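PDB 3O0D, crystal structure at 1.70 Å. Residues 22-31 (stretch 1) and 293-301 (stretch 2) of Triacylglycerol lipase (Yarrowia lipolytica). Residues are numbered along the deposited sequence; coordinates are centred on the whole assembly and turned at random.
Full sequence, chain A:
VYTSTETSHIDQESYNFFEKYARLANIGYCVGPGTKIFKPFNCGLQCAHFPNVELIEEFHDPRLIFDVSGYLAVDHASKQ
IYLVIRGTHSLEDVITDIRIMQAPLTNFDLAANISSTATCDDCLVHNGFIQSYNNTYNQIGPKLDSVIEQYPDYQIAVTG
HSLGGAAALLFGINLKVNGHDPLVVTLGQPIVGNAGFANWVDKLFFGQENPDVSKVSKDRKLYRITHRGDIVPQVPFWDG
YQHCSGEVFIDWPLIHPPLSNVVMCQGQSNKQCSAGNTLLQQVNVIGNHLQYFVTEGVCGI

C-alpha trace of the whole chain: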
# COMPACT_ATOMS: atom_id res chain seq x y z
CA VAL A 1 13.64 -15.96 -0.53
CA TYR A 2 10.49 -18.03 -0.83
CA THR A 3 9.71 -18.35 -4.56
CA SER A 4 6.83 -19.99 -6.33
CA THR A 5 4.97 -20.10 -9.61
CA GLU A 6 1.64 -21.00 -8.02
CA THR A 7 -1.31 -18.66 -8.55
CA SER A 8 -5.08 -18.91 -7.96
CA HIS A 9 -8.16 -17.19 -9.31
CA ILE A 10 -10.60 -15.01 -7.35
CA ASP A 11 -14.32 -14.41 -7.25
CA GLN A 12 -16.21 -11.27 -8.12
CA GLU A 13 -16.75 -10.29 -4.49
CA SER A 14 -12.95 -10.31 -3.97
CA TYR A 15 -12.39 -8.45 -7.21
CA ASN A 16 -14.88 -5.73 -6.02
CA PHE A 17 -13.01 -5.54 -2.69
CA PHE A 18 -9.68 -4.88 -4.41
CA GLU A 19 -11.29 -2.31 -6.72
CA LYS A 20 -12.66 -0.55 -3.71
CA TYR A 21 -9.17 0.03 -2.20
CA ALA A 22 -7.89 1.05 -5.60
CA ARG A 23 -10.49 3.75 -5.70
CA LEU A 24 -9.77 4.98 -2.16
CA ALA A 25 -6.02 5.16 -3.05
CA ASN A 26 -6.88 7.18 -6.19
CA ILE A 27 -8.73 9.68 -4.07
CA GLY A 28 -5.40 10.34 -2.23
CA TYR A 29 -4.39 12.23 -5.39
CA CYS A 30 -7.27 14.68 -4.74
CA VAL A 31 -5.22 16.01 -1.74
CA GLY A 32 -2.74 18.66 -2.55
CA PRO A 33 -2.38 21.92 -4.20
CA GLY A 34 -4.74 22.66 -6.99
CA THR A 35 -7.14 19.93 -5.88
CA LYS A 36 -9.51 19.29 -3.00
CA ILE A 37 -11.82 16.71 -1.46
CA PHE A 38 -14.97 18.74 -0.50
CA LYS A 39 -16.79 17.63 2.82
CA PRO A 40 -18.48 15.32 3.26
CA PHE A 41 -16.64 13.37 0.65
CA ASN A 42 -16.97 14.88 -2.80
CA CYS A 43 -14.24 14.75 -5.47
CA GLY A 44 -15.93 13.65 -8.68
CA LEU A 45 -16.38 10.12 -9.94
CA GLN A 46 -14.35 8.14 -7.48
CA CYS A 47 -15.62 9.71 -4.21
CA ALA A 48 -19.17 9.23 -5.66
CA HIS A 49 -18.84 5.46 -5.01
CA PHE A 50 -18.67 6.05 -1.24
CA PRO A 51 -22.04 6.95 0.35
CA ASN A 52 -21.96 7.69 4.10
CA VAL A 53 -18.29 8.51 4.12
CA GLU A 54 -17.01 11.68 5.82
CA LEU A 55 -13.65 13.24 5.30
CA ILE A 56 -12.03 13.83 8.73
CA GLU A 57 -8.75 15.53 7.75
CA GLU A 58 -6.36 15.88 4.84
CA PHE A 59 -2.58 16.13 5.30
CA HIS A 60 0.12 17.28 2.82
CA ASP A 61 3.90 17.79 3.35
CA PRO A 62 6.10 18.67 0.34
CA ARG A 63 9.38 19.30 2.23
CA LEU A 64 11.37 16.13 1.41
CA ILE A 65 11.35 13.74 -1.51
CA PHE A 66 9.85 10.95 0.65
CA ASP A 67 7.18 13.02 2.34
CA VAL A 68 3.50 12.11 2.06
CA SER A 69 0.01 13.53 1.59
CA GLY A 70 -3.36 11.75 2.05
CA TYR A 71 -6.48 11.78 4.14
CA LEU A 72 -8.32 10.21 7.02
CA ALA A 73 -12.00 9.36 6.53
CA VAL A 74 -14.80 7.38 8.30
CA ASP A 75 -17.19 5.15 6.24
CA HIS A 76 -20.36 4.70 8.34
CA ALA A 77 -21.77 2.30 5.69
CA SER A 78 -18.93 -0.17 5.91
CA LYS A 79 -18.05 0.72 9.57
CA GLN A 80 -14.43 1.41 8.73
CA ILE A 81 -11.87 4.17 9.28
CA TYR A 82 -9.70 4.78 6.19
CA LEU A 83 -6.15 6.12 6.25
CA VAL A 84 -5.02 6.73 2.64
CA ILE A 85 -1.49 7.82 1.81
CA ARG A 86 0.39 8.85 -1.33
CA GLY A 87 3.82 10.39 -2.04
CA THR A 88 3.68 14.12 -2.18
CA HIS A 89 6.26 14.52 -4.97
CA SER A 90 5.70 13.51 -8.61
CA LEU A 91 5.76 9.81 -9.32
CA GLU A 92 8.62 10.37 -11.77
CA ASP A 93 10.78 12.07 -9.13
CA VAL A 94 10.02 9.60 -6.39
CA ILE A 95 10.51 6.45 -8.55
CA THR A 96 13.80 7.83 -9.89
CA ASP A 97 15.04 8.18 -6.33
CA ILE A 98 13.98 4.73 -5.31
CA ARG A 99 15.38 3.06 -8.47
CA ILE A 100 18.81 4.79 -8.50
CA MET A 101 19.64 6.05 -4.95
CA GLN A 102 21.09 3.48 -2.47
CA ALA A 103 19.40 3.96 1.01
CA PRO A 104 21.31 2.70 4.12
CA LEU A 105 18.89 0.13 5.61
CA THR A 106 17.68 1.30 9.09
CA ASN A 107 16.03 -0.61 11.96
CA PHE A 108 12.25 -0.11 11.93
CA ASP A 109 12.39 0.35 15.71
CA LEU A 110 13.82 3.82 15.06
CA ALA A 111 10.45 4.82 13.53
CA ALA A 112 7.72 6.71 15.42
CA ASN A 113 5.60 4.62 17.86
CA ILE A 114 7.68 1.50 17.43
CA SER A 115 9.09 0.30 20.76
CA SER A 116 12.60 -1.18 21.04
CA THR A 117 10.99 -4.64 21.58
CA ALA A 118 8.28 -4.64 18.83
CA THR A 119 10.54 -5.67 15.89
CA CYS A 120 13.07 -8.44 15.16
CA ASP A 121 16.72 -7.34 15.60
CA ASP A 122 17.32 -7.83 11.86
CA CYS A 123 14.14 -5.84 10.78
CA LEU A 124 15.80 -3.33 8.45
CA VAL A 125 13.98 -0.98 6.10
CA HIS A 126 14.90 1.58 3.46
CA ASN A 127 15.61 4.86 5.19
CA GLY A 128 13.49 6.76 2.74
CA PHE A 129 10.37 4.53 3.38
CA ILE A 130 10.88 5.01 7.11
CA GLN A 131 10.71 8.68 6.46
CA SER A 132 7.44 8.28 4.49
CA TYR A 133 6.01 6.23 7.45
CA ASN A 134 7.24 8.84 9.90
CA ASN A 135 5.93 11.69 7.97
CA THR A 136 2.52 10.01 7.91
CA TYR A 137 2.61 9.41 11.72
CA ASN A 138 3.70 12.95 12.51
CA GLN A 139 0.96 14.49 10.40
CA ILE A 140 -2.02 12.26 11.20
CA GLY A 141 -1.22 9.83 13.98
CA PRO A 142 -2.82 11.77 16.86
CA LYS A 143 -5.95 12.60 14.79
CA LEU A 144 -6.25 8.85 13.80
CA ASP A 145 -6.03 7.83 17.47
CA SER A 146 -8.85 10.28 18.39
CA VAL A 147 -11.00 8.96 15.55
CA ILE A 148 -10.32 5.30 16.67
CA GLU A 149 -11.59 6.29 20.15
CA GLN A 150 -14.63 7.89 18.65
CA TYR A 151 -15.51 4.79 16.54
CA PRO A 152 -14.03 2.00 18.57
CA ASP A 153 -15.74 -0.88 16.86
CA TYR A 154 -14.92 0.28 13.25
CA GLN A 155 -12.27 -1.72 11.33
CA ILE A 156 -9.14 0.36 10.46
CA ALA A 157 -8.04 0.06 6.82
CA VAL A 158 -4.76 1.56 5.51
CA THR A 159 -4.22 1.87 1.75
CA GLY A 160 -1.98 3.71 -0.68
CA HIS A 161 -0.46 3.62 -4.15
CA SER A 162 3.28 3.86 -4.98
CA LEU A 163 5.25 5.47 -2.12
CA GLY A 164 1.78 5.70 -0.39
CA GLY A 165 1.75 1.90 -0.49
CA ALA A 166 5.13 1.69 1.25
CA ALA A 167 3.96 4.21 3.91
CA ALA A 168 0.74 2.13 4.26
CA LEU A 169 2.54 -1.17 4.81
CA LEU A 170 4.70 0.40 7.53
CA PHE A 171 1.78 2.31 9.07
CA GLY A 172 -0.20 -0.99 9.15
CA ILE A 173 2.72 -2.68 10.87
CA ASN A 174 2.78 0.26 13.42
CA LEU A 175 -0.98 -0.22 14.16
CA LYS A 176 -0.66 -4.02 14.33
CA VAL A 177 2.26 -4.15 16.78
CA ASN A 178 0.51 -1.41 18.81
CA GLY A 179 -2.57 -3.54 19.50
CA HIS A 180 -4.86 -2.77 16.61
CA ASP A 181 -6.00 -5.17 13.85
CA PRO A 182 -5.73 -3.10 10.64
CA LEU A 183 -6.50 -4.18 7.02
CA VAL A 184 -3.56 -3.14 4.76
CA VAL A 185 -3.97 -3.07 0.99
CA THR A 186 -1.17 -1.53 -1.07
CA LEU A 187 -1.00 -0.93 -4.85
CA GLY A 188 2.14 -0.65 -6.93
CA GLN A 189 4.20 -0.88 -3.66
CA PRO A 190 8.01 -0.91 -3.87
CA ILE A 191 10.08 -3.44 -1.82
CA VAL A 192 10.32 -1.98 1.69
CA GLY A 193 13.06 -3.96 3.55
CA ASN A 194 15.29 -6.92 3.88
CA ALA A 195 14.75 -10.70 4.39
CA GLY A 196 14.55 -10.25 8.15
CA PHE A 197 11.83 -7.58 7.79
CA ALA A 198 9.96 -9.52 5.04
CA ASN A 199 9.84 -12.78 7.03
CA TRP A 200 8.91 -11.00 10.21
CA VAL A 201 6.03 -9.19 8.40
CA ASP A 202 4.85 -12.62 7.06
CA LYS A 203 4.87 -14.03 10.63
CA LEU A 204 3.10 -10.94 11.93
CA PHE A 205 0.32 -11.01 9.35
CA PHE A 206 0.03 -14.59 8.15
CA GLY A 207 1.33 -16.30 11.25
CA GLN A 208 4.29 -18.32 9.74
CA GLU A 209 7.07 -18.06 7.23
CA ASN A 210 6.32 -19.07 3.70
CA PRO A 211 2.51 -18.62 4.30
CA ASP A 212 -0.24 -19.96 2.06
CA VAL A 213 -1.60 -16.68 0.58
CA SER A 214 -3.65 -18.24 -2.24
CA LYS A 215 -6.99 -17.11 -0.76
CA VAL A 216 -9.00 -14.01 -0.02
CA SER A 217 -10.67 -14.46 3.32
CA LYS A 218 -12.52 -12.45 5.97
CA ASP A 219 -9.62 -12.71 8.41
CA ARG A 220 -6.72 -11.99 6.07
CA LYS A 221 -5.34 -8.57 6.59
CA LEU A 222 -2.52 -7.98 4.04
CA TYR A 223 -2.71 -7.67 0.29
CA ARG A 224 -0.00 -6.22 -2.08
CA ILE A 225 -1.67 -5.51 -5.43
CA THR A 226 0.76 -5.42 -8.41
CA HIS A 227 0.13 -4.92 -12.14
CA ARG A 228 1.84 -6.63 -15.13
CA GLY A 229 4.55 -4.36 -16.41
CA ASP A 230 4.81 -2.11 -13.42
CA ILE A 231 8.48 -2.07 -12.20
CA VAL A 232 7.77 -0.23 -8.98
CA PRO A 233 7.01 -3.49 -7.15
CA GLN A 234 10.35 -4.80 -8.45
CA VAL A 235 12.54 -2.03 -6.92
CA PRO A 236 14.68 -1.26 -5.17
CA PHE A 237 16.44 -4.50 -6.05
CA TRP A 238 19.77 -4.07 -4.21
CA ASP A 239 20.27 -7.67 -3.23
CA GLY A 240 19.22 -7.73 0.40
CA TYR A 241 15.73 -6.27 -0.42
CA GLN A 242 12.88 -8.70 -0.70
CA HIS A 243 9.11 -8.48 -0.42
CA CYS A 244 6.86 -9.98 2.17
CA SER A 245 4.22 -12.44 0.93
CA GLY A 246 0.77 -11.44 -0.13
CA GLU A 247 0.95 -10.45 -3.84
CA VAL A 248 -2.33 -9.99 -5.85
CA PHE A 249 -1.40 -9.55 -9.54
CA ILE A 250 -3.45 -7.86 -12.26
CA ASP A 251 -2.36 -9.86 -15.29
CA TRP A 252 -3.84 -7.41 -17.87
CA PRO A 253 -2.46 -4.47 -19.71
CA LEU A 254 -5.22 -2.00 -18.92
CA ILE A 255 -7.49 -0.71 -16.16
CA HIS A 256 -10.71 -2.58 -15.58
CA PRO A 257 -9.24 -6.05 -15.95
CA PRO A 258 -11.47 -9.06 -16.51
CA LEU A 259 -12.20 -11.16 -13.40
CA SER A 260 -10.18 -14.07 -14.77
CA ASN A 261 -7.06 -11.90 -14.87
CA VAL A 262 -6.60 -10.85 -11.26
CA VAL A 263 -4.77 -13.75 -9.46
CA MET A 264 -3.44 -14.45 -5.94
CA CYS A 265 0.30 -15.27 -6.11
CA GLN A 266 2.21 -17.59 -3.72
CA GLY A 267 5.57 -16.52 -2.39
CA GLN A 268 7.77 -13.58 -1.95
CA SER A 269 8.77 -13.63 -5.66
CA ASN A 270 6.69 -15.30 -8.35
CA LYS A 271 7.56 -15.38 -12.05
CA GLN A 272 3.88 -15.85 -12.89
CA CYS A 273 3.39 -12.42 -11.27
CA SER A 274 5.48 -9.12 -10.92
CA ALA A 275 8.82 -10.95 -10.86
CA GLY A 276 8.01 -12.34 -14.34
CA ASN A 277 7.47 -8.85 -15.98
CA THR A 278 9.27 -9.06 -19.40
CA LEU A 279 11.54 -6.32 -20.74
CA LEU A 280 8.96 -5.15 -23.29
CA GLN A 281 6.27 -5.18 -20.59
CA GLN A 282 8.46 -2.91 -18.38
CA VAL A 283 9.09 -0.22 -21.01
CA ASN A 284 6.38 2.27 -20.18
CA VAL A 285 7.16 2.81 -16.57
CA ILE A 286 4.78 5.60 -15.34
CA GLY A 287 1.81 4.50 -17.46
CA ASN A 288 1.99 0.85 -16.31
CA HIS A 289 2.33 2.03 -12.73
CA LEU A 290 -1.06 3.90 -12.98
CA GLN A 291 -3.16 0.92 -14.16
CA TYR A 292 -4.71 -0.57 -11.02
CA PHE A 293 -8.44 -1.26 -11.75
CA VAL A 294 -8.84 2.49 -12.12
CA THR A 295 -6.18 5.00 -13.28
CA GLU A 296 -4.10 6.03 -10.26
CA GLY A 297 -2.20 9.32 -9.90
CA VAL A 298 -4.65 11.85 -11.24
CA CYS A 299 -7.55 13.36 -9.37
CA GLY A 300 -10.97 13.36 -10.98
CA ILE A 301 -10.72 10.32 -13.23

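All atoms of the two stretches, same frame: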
# COMPACT_ATOMS: atom_id res chain seq x y z
N ALA A 22 -8.50 0.25 -4.56
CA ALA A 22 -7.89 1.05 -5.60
C ALA A 22 -8.52 2.42 -5.74
O ALA A 22 -7.85 3.41 -6.02
CB ALA A 22 -7.94 0.29 -7.01
N ARG A 23 -9.84 2.49 -5.63
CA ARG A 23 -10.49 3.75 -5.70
C ARG A 23 -10.12 4.68 -4.52
O ARG A 23 -9.90 5.80 -4.72
CB ARG A 23 -12.01 3.65 -5.73
CG ARG A 23 -12.62 2.87 -6.87
CD ARG A 23 -14.12 3.12 -6.88
NE ARG A 23 -14.87 2.21 -7.71
CZ ARG A 23 -15.00 2.32 -9.00
NH1 ARG A 23 -14.46 3.29 -9.68
NH2 ARG A 23 -15.72 1.43 -9.62
N LEU A 24 -10.10 4.16 -3.32
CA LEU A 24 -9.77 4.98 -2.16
C LEU A 24 -8.34 5.54 -2.34
O LEU A 24 -8.08 6.72 -1.96
CB LEU A 24 -9.84 4.19 -0.86
CG LEU A 24 -11.33 4.00 -0.51
CD1 LEU A 24 -11.38 2.86 0.59
CD2 LEU A 24 -12.18 5.26 -0.04
N ALA A 25 -7.44 4.67 -2.77
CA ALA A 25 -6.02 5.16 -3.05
C ALA A 25 -6.00 6.24 -4.06
O ALA A 25 -5.22 7.22 -3.91
CB ALA A 25 -5.19 4.01 -3.53
N ASN A 26 -6.79 6.12 -5.13
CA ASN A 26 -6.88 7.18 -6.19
C ASN A 26 -7.31 8.48 -5.65
O ASN A 26 -6.73 9.52 -5.99
CB ASN A 26 -7.79 6.60 -7.33
CG ASN A 26 -8.39 7.64 -8.22
OD1 ASN A 26 -8.89 8.66 -7.78
ND2 ASN A 26 -8.44 7.31 -9.53
N ILE A 27 -8.26 8.46 -4.67
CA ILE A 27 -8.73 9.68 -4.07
C ILE A 27 -7.58 10.44 -3.29
O ILE A 27 -7.68 11.67 -3.07
CB ILE A 27 -10.02 9.35 -3.20
CG1 ILE A 27 -11.10 8.97 -4.22
CG2 ILE A 27 -10.52 10.64 -2.38
CD1 ILE A 27 -12.26 8.18 -3.46
N GLY A 28 -6.54 9.75 -2.95
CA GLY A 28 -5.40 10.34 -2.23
C GLY A 28 -4.77 11.37 -3.15
O GLY A 28 -4.18 12.35 -2.63
N TYR A 29 -4.93 11.24 -4.46
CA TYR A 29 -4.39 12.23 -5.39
C TYR A 29 -5.27 13.48 -5.53
O TYR A 29 -4.90 14.39 -6.18
CB TYR A 29 -4.04 11.58 -6.74
CG TYR A 29 -2.95 10.54 -6.63
CD1 TYR A 29 -1.65 10.91 -6.74
CD2 TYR A 29 -3.20 9.22 -6.44
CE1 TYR A 29 -0.66 10.03 -6.64
CE2 TYR A 29 -2.22 8.33 -6.35
CZ TYR A 29 -0.89 8.74 -6.43
OH TYR A 29 0.17 7.89 -6.34
N CYS A 30 -6.42 13.49 -4.87
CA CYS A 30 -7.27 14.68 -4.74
C CYS A 30 -6.82 15.60 -3.56
O CYS A 30 -7.54 16.60 -3.32
CB CYS A 30 -8.80 14.34 -4.62
SG CYS A 30 -9.35 13.46 -6.15
N VAL A 31 -5.78 15.22 -2.83
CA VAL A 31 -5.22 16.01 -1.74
C VAL A 31 -3.97 16.65 -2.29
O VAL A 31 -3.07 16.00 -2.82
CB VAL A 31 -4.81 15.11 -0.57
CG1 VAL A 31 -4.30 15.96 0.62
CG2 VAL A 31 -6.07 14.37 -0.08
N PHE A 293 -6.96 -1.26 -11.69
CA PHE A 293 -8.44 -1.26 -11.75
C PHE A 293 -8.98 0.05 -12.32
O PHE A 293 -9.67 0.06 -13.31
CB PHE A 293 -9.11 -1.58 -10.39
CG PHE A 293 -8.81 -2.96 -9.87
CD1 PHE A 293 -7.84 -3.14 -8.95
CD2 PHE A 293 -9.54 -4.05 -10.24
CE1 PHE A 293 -7.53 -4.32 -8.50
CE2 PHE A 293 -9.20 -5.26 -9.75
CZ PHE A 293 -8.19 -5.37 -8.87
N VAL A 294 -8.63 1.14 -11.65
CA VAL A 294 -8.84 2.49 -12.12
C VAL A 294 -7.47 3.16 -12.36
O VAL A 294 -6.51 2.64 -11.94
CB VAL A 294 -9.62 3.35 -11.13
CG1 VAL A 294 -10.93 2.75 -10.82
CG2 VAL A 294 -8.86 3.45 -9.88
N THR A 295 -7.45 4.28 -13.07
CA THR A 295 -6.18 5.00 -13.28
C THR A 295 -5.75 5.69 -12.00
O THR A 295 -6.54 6.45 -11.46
CB THR A 295 -6.35 6.04 -14.42
OG1 THR A 295 -6.62 5.28 -15.62
CG2 THR A 295 -4.99 6.73 -14.58
N GLU A 296 -4.55 5.43 -11.52
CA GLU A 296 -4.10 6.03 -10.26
C GLU A 296 -3.25 7.24 -10.64
O GLU A 296 -2.81 7.29 -11.78
CB GLU A 296 -3.21 5.06 -9.51
CG GLU A 296 -3.84 3.73 -9.06
CD GLU A 296 -4.91 4.01 -7.90
OE1 GLU A 296 -4.89 5.06 -7.26
OE2 GLU A 296 -5.72 3.10 -7.61
N GLY A 297 -3.19 8.23 -9.75
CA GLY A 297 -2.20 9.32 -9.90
C GLY A 297 -2.75 10.60 -10.36
O GLY A 297 -2.02 11.64 -10.32
N VAL A 298 -4.01 10.62 -10.77
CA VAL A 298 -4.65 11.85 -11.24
C VAL A 298 -6.01 12.02 -10.65
O VAL A 298 -6.87 11.12 -10.80
CB VAL A 298 -4.84 11.86 -12.81
CG1 VAL A 298 -5.63 13.18 -13.30
CG2 VAL A 298 -3.46 11.78 -13.50
N CYS A 299 -6.24 13.14 -9.98
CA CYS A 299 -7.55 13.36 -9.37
C CYS A 299 -8.58 13.65 -10.45
O CYS A 299 -8.34 14.41 -11.43
CB CYS A 299 -7.51 14.58 -8.40
SG CYS A 299 -9.10 14.90 -7.67
N GLY A 300 -9.73 13.03 -10.26
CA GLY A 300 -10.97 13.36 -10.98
C GLY A 300 -11.30 12.40 -12.10
O GLY A 300 -12.40 12.49 -12.71
N ILE A 301 -10.39 11.47 -12.36
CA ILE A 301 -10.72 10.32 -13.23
C ILE A 301 -10.66 8.98 -12.43
O ILE A 301 -10.15 9.03 -11.30
CB ILE A 301 -9.87 10.37 -14.53
CG1 ILE A 301 -8.38 10.61 -14.24
CG2 ILE A 301 -10.42 11.50 -15.41
CD1 ILE A 301 -7.40 9.89 -15.18
OXT ILE A 301 -11.08 7.86 -12.89
O HOH W 1 -10.31 10.63 -8.90
O HOH W 2 -4.29 15.10 -9.51

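The C-terminal carboxylate of the chain is held by an asparagine from near its beginning: N26 ND2 donates a nearly straight hydrogen bond to I301 O (3.0 Å), and a weak one to T295 O (2.8 Å). The N26 side chain (chi1 t) points toward stretch 2, so its amide faces the tail, which folds back in a type II turn from V298 to I301. The other end of the amide is used as well: a water accepts from G300 N (2.8 Å) and donates to N26 OD1 (2.7 Å) and I301 O (2.9 Å). An amide, with donor and acceptor on one carbon, suits this place.

Four residues further along, a disulfide makes the link covalent, C30 SG to C299 SG at 2.1 Å with chi3 of 96°, close to the relaxed value. Beside it, Y29 (chi1 m) lays its ring under the backbone of G297, whose CA sits 3.4 Å from the ring centroid and almost on the ring normal, a CH-pi contact. With phi/psi of 106/-10, G297 adopts a conformation that calls for glycine, as does G300 at 102/-6. A second water accepts from C299 N (2.8 Å) and reaches Y29 O only weakly (3.5 Å).

E296 starts out sideways, but its m,m side chain brings the carboxylate to the helix backbone. E296 OE2 lies 2.7 Å from A22 O; E296 OE1 lies 3.0 Å from N26 N, at an angle too poor for a hydrogen bond, and that N instead donates to A22 O (3.0 Å) within the helix.

At the far end A22 also makes apolar contacts: small and buried, it places CB 3.9 Å from F293 CD1 and 4.4 Å from V294 CG2. The CA-to-CB bond of R23 points away, yet its NH1 comes within 3.7 Å of V294 CG1. Together the stretches bury 598 Å².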